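Local atomic coordinates of hydrogenase maturation protease HycI (Thermococcus kodakarensis KOD1, PDB entry 5ZBY), a protein that probably acts as an endopeptidase in [NiFe] hydrogenase maturation, trimming the C-terminal extension from the precursor of the large subunit. Residues Ala75-Glu81 and Leu122-Pro127; Pro44-Leu49 and Lys61-Phe65; Lys11-Cys17 and Phe65-Val71. All blocks are in the same frame, centred on the assembly; numbering follows the deposited sequence.

Interaction 1 of 3, residues Ala75-Glu81 and Leu122-Pro127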
# COMPACT_ATOMS: atom_id res chain seq x y z
N ALA A 75 -2.78 -1.83 6.27
CA ALA A 75 -2.71 -2.64 7.47
C ALA A 75 -3.19 -4.06 7.19
O ALA A 75 -4.33 -4.26 6.79
CB ALA A 75 -3.59 -2.01 8.57
N ILE A 76 -2.36 -5.07 7.45
CA ILE A 76 -2.66 -6.43 7.09
C ILE A 76 -2.47 -7.30 8.31
O ILE A 76 -1.41 -7.23 8.94
CB ILE A 76 -1.69 -6.94 5.96
CG1 ILE A 76 -1.85 -6.13 4.68
CG2 ILE A 76 -1.89 -8.42 5.73
CD1 ILE A 76 -3.21 -6.23 4.06
N HIS A 77 -3.51 -8.06 8.65
CA HIS A 77 -3.41 -9.06 9.73
C HIS A 77 -2.74 -10.30 9.15
O HIS A 77 -3.33 -11.02 8.37
CB HIS A 77 -4.79 -9.39 10.29
CG HIS A 77 -4.72 -10.34 11.46
ND1 HIS A 77 -3.70 -10.28 12.39
CD2 HIS A 77 -5.47 -11.41 11.81
CE1 HIS A 77 -3.85 -11.24 13.28
NE2 HIS A 77 -4.93 -11.94 12.95
N PHE A 78 -1.48 -10.55 9.52
CA PHE A 78 -0.80 -11.75 9.02
C PHE A 78 -0.20 -12.55 10.16
O PHE A 78 0.64 -13.45 9.94
CB PHE A 78 0.27 -11.38 8.00
CG PHE A 78 1.36 -10.49 8.53
CD1 PHE A 78 2.49 -11.04 9.12
CD2 PHE A 78 1.28 -9.11 8.41
CE1 PHE A 78 3.52 -10.22 9.58
CE2 PHE A 78 2.28 -8.30 8.91
CZ PHE A 78 3.41 -8.87 9.49
N GLY A 79 -0.59 -12.20 11.37
CA GLY A 79 -0.20 -12.96 12.57
C GLY A 79 1.17 -12.56 13.09
O GLY A 79 1.80 -13.29 13.87
N GLY A 80 1.62 -11.38 12.70
CA GLY A 80 2.87 -10.82 13.18
C GLY A 80 2.74 -10.11 14.52
O GLY A 80 1.64 -10.02 15.11
N GLU A 81 3.85 -9.57 15.01
CA GLU A 81 3.77 -8.60 16.08
C GLU A 81 3.23 -7.30 15.54
O GLU A 81 3.48 -6.96 14.38
CB GLU A 81 5.13 -8.38 16.73
CG GLU A 81 6.03 -9.58 16.60
CD GLU A 81 7.02 -9.71 17.76
OE1 GLU A 81 7.49 -8.66 18.27
OE2 GLU A 81 7.31 -10.86 18.15
N LEU A 122 2.39 -5.63 -2.50
CA LEU A 122 1.67 -5.16 -1.33
C LEU A 122 2.64 -5.01 -0.18
O LEU A 122 3.40 -5.95 0.11
CB LEU A 122 0.55 -6.14 -0.96
CG LEU A 122 -0.14 -5.99 0.40
CD1 LEU A 122 -0.86 -4.66 0.53
CD2 LEU A 122 -1.11 -7.18 0.60
N ILE A 123 2.69 -3.84 0.45
CA ILE A 123 3.42 -3.69 1.71
C ILE A 123 2.39 -3.60 2.84
O ILE A 123 1.59 -2.66 2.87
CB ILE A 123 4.34 -2.45 1.73
CG1 ILE A 123 5.32 -2.49 0.56
CG2 ILE A 123 5.10 -2.38 3.11
CD1 ILE A 123 6.04 -1.13 0.36
N GLY A 124 2.42 -4.56 3.77
CA GLY A 124 1.48 -4.55 4.88
C GLY A 124 2.14 -4.24 6.20
O GLY A 124 3.34 -4.44 6.36
N CYS A 125 1.36 -3.75 7.15
CA CYS A 125 1.86 -3.56 8.51
C CYS A 125 0.85 -4.19 9.45
O CYS A 125 -0.34 -3.98 9.26
CB CYS A 125 2.03 -2.06 8.81
SG CYS A 125 2.75 -1.73 10.41
N GLN A 126 1.29 -5.00 10.40
CA GLN A 126 0.35 -5.70 11.32
C GLN A 126 -0.33 -4.73 12.30
O GLN A 126 0.34 -4.05 13.05
CB GLN A 126 1.13 -6.78 12.08
CG GLN A 126 0.34 -7.41 13.22
CD GLN A 126 -0.66 -8.37 12.67
OE1 GLN A 126 -0.32 -9.27 11.88
NE2 GLN A 126 -1.92 -8.19 13.06
N PRO A 127 -1.67 -4.65 12.27
CA PRO A 127 -2.36 -3.76 13.21
C PRO A 127 -2.62 -4.44 14.54
O PRO A 127 -2.66 -5.66 14.61
CB PRO A 127 -3.70 -3.49 12.53
CG PRO A 127 -3.99 -4.76 11.78
CD PRO A 127 -2.60 -5.25 11.29

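Interaction 2 of 3, residues Pro44-Leu49 and Lys61-Phe65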
# COMPACT_ATOMS: atom_id res chain seq x y z
N PRO A 44 7.77 13.75 -11.24
CA PRO A 44 6.65 13.55 -12.16
C PRO A 44 6.44 12.09 -12.56
O PRO A 44 5.44 11.72 -13.17
CB PRO A 44 7.13 14.36 -13.39
CG PRO A 44 8.65 14.10 -13.34
CD PRO A 44 8.96 14.32 -11.91
N ASP A 45 7.40 11.25 -12.17
CA ASP A 45 7.36 9.82 -12.48
C ASP A 45 6.61 9.04 -11.41
O ASP A 45 6.44 7.84 -11.58
CB ASP A 45 8.75 9.25 -12.56
CG ASP A 45 9.58 9.88 -13.69
OD1 ASP A 45 10.64 10.44 -13.37
OD2 ASP A 45 9.16 9.79 -14.86
N VAL A 46 6.16 9.72 -10.36
CA VAL A 46 5.49 9.00 -9.27
C VAL A 46 4.10 9.59 -8.99
O VAL A 46 3.94 10.81 -8.90
CB VAL A 46 6.32 9.06 -7.99
CG1 VAL A 46 5.55 8.41 -6.81
CG2 VAL A 46 7.66 8.35 -8.16
N LEU A 47 3.09 8.72 -8.86
CA LEU A 47 1.76 9.10 -8.48
C LEU A 47 1.43 8.48 -7.12
O LEU A 47 1.59 7.27 -6.98
CB LEU A 47 0.77 8.63 -9.52
CG LEU A 47 -0.72 8.74 -9.22
CD1 LEU A 47 -1.14 10.20 -8.96
CD2 LEU A 47 -1.57 8.09 -10.29
N ILE A 48 1.00 9.30 -6.17
CA ILE A 48 0.57 8.83 -4.84
C ILE A 48 -0.93 9.00 -4.73
O ILE A 48 -1.49 10.10 -4.96
CB ILE A 48 1.25 9.61 -3.71
CG1 ILE A 48 2.77 9.76 -3.92
CG2 ILE A 48 0.92 8.94 -2.33
CD1 ILE A 48 3.51 8.45 -3.79
N LEU A 49 -1.63 7.93 -4.41
CA LEU A 49 -3.08 7.96 -4.26
C LEU A 49 -3.50 7.50 -2.88
O LEU A 49 -2.98 6.51 -2.34
CB LEU A 49 -3.73 7.02 -5.27
CG LEU A 49 -3.59 7.36 -6.73
CD1 LEU A 49 -4.14 6.21 -7.56
CD2 LEU A 49 -4.34 8.69 -7.00
N LYS A 61 -7.30 5.50 -13.23
CA LYS A 61 -6.26 6.45 -13.07
C LYS A 61 -4.94 5.74 -12.92
O LYS A 61 -3.97 6.16 -13.44
CB LYS A 61 -6.50 7.26 -11.84
CG LYS A 61 -5.74 8.53 -11.77
CD LYS A 61 -6.29 9.46 -10.70
CE LYS A 61 -5.52 10.77 -10.66
NZ LYS A 61 -6.22 11.90 -11.29
N ILE A 62 -4.92 4.59 -12.27
CA ILE A 62 -3.67 3.88 -12.16
C ILE A 62 -3.19 3.44 -13.54
O ILE A 62 -2.00 3.62 -13.89
CB ILE A 62 -3.79 2.66 -11.18
CG1 ILE A 62 -4.04 3.16 -9.74
CG2 ILE A 62 -2.53 1.83 -11.23
CD1 ILE A 62 -4.64 2.05 -8.82
N ALA A 63 -4.11 2.94 -14.36
CA ALA A 63 -3.66 2.39 -15.62
C ALA A 63 -3.20 3.54 -16.51
O ALA A 63 -2.21 3.38 -17.27
CB ALA A 63 -4.75 1.60 -16.29
N ALA A 64 -3.84 4.71 -16.34
CA ALA A 64 -3.57 5.82 -17.26
C ALA A 64 -2.21 6.39 -16.98
O ALA A 64 -1.65 7.07 -17.81
CB ALA A 64 -4.62 6.88 -17.13
N PHE A 65 -1.65 6.13 -15.81
CA PHE A 65 -0.33 6.62 -15.44
C PHE A 65 0.79 5.79 -16.06
O PHE A 65 1.92 6.15 -15.97
CB PHE A 65 -0.16 6.68 -13.93
CG PHE A 65 0.96 7.55 -13.44
CD1 PHE A 65 0.85 8.91 -13.45
CD2 PHE A 65 2.11 6.99 -12.94
CE1 PHE A 65 1.87 9.69 -13.00
CE2 PHE A 65 3.11 7.76 -12.47
CZ PHE A 65 3.00 9.11 -12.50

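Interaction 3 of 3, residues Lys11-Cys17 and Phe65-Val71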
# COMPACT_ATOMS: atom_id res chain seq x y z
N LYS A 11 12.54 0.37 -11.67
CA LYS A 11 11.20 0.82 -11.97
C LYS A 11 11.14 2.32 -12.07
O LYS A 11 11.46 3.03 -11.11
CB LYS A 11 10.24 0.34 -10.87
CG LYS A 11 10.27 -1.13 -10.67
CD LYS A 11 9.74 -1.84 -11.86
CE LYS A 11 9.65 -3.32 -11.58
NZ LYS A 11 10.99 -3.93 -11.39
N THR A 12 10.75 2.83 -13.24
CA THR A 12 10.72 4.28 -13.41
C THR A 12 9.41 4.93 -12.99
O THR A 12 9.41 5.87 -12.19
CB THR A 12 11.00 4.67 -14.84
OG1 THR A 12 12.30 4.17 -15.17
CG2 THR A 12 10.95 6.21 -14.99
N ARG A 13 8.30 4.44 -13.53
CA ARG A 13 7.02 5.06 -13.23
C ARG A 13 6.36 4.24 -12.11
O ARG A 13 6.09 3.06 -12.29
CB ARG A 13 6.12 5.14 -14.46
CG ARG A 13 6.70 6.02 -15.63
CD ARG A 13 5.64 6.13 -16.70
NE ARG A 13 4.47 6.86 -16.31
CZ ARG A 13 4.42 8.18 -16.20
NH1 ARG A 13 5.51 8.93 -16.50
NH2 ARG A 13 3.29 8.75 -15.85
N ILE A 14 6.02 4.91 -11.01
CA ILE A 14 5.58 4.20 -9.80
C ILE A 14 4.26 4.79 -9.35
O ILE A 14 4.11 6.04 -9.32
CB ILE A 14 6.62 4.33 -8.73
CG1 ILE A 14 7.90 3.65 -9.22
CG2 ILE A 14 6.17 3.59 -7.43
CD1 ILE A 14 9.05 3.88 -8.39
N VAL A 15 3.30 3.93 -9.00
CA VAL A 15 2.10 4.41 -8.37
C VAL A 15 2.10 3.82 -6.98
O VAL A 15 2.32 2.61 -6.84
CB VAL A 15 0.82 4.03 -9.16
CG1 VAL A 15 -0.44 4.59 -8.46
CG2 VAL A 15 0.88 4.54 -10.63
N ILE A 16 1.93 4.66 -5.95
CA ILE A 16 1.81 4.15 -4.60
C ILE A 16 0.39 4.44 -4.11
O ILE A 16 -0.07 5.57 -4.20
CB ILE A 16 2.84 4.78 -3.68
CG1 ILE A 16 4.25 4.42 -4.22
CG2 ILE A 16 2.71 4.19 -2.25
CD1 ILE A 16 5.33 5.19 -3.58
N CYS A 17 -0.29 3.39 -3.67
CA CYS A 17 -1.72 3.43 -3.34
C CYS A 17 -1.91 3.11 -1.89
O CYS A 17 -1.71 1.95 -1.51
CB CYS A 17 -2.47 2.37 -4.14
SG CYS A 17 -2.58 2.81 -5.87
N PHE A 65 -1.65 6.13 -15.81
CA PHE A 65 -0.33 6.62 -15.44
C PHE A 65 0.79 5.79 -16.06
O PHE A 65 1.92 6.15 -15.97
CB PHE A 65 -0.16 6.68 -13.93
CG PHE A 65 0.96 7.55 -13.44
CD1 PHE A 65 0.85 8.91 -13.45
CD2 PHE A 65 2.11 6.99 -12.94
CE1 PHE A 65 1.87 9.69 -13.00
CE2 PHE A 65 3.11 7.76 -12.47
CZ PHE A 65 3.00 9.11 -12.50
N LYS A 66 0.44 4.67 -16.66
CA LYS A 66 1.42 3.78 -17.25
C LYS A 66 2.53 3.34 -16.32
O LYS A 66 3.67 3.62 -16.55
CB LYS A 66 2.00 4.35 -18.55
CG LYS A 66 1.01 4.32 -19.68
CD LYS A 66 1.58 4.93 -20.94
CE LYS A 66 1.94 3.90 -21.98
NZ LYS A 66 3.35 3.46 -21.86
N PRO A 67 2.16 2.68 -15.21
CA PRO A 67 3.18 2.35 -14.24
C PRO A 67 4.07 1.18 -14.67
O PRO A 67 3.63 0.30 -15.42
CB PRO A 67 2.32 1.92 -12.99
CG PRO A 67 1.08 1.36 -13.64
CD PRO A 67 0.82 2.26 -14.84
N ASP A 68 5.27 1.18 -14.09
CA ASP A 68 6.20 0.07 -14.12
C ASP A 68 5.99 -0.75 -12.86
O ASP A 68 6.18 -1.97 -12.88
CB ASP A 68 7.64 0.58 -14.17
CG ASP A 68 7.93 1.34 -15.48
OD1 ASP A 68 7.54 0.83 -16.54
OD2 ASP A 68 8.46 2.46 -15.38
N LEU A 69 5.59 -0.07 -11.77
CA LEU A 69 5.37 -0.70 -10.45
C LEU A 69 4.18 -0.03 -9.80
O LEU A 69 4.09 1.20 -9.78
CB LEU A 69 6.58 -0.54 -9.55
CG LEU A 69 6.45 -1.08 -8.10
CD1 LEU A 69 6.28 -2.59 -8.11
CD2 LEU A 69 7.63 -0.67 -7.25
N VAL A 70 3.30 -0.85 -9.21
CA VAL A 70 2.21 -0.35 -8.37
C VAL A 70 2.42 -0.94 -6.99
O VAL A 70 2.61 -2.16 -6.88
CB VAL A 70 0.83 -0.73 -8.94
CG1 VAL A 70 -0.27 -0.19 -7.98
CG2 VAL A 70 0.66 -0.13 -10.38
N VAL A 71 2.45 -0.09 -5.98
CA VAL A 71 2.66 -0.52 -4.57
C VAL A 71 1.42 -0.20 -3.77
O VAL A 71 1.11 0.98 -3.61
CB VAL A 71 3.83 0.22 -3.96
CG1 VAL A 71 4.11 -0.20 -2.54
CG2 VAL A 71 5.10 0.02 -4.84

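Interaction 1 of 3, residues Ala75-Glu81 and Leu122-Pro127
At the C-terminal ends of the parallel strands of the central sheet, the loop that leaves strand 69-75 is held by the end of strand 119-125 and by Q126 just beyond it. A75 and C125 form a parallel bridge, and I76 N donates to C125 O at 2.9 Å, approaching from above the carbonyl plane. The loop then wraps round the amide of Q126. This chain starts with CG opposite the backbone N (chi1 170°) and bends at chi2, which sends the amide into the turn. There OE1 accepts from F78 N at 2.9 Å and from G80 N at 3.0 Å, the two arriving from opposite faces of the amide plane, with a weaker bond from G79 N. NE2 spends both its hydrogens: one goes to H77 ND1 at 2.8 Å, nearly in both planes although ring and amide stand almost perpendicular, and the other to P127 O, in the carbonyl plane. With both ends bonded, the buried amide is fixed in rotation, a role glutamine fills by offering donor and acceptor together. The F78 ring lays one face beneath OE1, offset toward its rim, and its CE2 comes to 3.7 Å from Q126 CB. Glycines suit the tight places: a CB on G124 would run into I76 CG1, and one on G80 would strike F78. G79 adopts a positive phi, which itself favours glycine. I76 CD1 meets L122 CD2 tip to tip. Such loops lie at the C-terminal ends of parallel strands, where alpha/beta proteins commonly place their active sites.

Interaction 2 of 3, residues Pro44-Leu49 and Lys61-Phe65
L47, on the outermost strand 46-50, sets its CB squarely over the ring of F65 in the facing segment 61-65. The CH-pi contact is nearly axial: CB lies 3.7 Å from the centroid of the F65 ring and 7° off its normal. Two torsions bring this about. F65 carries its ring opposite the backbone N (chi1 -161°), reaching across to the strand, while L47 turns CG away from its own N (chi1 171°), which places CD2 near the ring too, 4.1 Å from F65 CG. At the ring edge, F65 CE2 comes to 3.4 Å from D45 O, and F65 CZ also approaches P44 O at 3.6 Å. The opposite face of the ring carries the guanidinium of R13. A flat aromatic suits this slot because its two faces and its rim find different partners.

Deeper along the strand, the packing is branched aliphatic against branched aliphatic: L49 CD1 touches I62 CG1 at 3.8 Å, the two side chains crossing at a slant. I62 also leans on C17 and on I112 of helix 105-116, which fixes this side of the helix to the core. The outer side is looser. K61, exposed, lays its methylenes along the leucines, its CD 4.3 Å from L49 CD2, and a lysine fits here because its greasy stem can cover L47 and L49 while the ammonium can remain solvated. The side chains of P44 and D45 lie at the margin, although their carbonyl oxygens meet the ring. The helix is therefore held to the strand by dispersion and CH-pi contacts rather than by polar bonds across the two segments, which implies an attachment that depends on shape and on exclusion of water.

Interaction 3 of 3, residues Lys11-Cys17 and Phe65-Val71
R13 clasps the carbonyl of F65 side-on: NE reaches F65 O at 2.7 Å, close to the line of its C=O bond, and NH2 reaches the same oxygen at 2.9 Å, both in the guanidinium plane. The bend at chi3 (66°) turns the NE/NH2 edge to that carbonyl, whose bonds the positive charge would probably strengthen. The group also makes a cation-pi contact with the F65 ring, R13 CZ lying 4.0 Å from the centroid and 13° off the normal, NH2 over the centre and the planes 41° apart. The backbone of R13 is gripped as well: N donates almost straight to D68 OD2 at 2.7 Å, on its anti side, and O accepts from D68 N at 2.7 Å and L69 N at 3.2 Å. Aspartate suits position 68 because its short carboxylate reaches R13 N, just ahead of strand 14-18. A methionine in place of R13 would probably leave F65 O without either donor and the F65 ring without a cation over its face. Regular parallel pairing follows, with V15 N bonded to L69 O, V71 N to V15 O and C17 N to V71 O. On one face V15 CG2 packs on F65 CD2 at 3.6 Å, with P67 CB beside it; on the other, K11 CG meets L69 CB at 3.9 Å. I14, V15, I16, V70 and V71 are beta-branched, as suits central parallel strands of an alpha/beta sheet flanked by helices.

Overall arrangement
Interactions 2 and 3 form one neighbourhood: their centres lie 6 Å apart and they share F65. L49 N and I16 O, probably hydrogen-bonded, join strands 46-50 and 14-18, and interaction 2 is nested within the loop that interaction 3 closes. Helix 59-64 between strands 46-50 and 69-75 gives a parallel beta-alpha-beta crossover that passes strand 14-18. Interaction 1 lies on the opposite side of the chain's centre, its centre 22 Å from that of interaction 3, though I123 CD1 touches V71 CG1 at 3.6 Å. A bound HEPES molecule lies about 4 Å from the side chain of I76, but about 11 Å from that of C17 and 14 Å from that of L49.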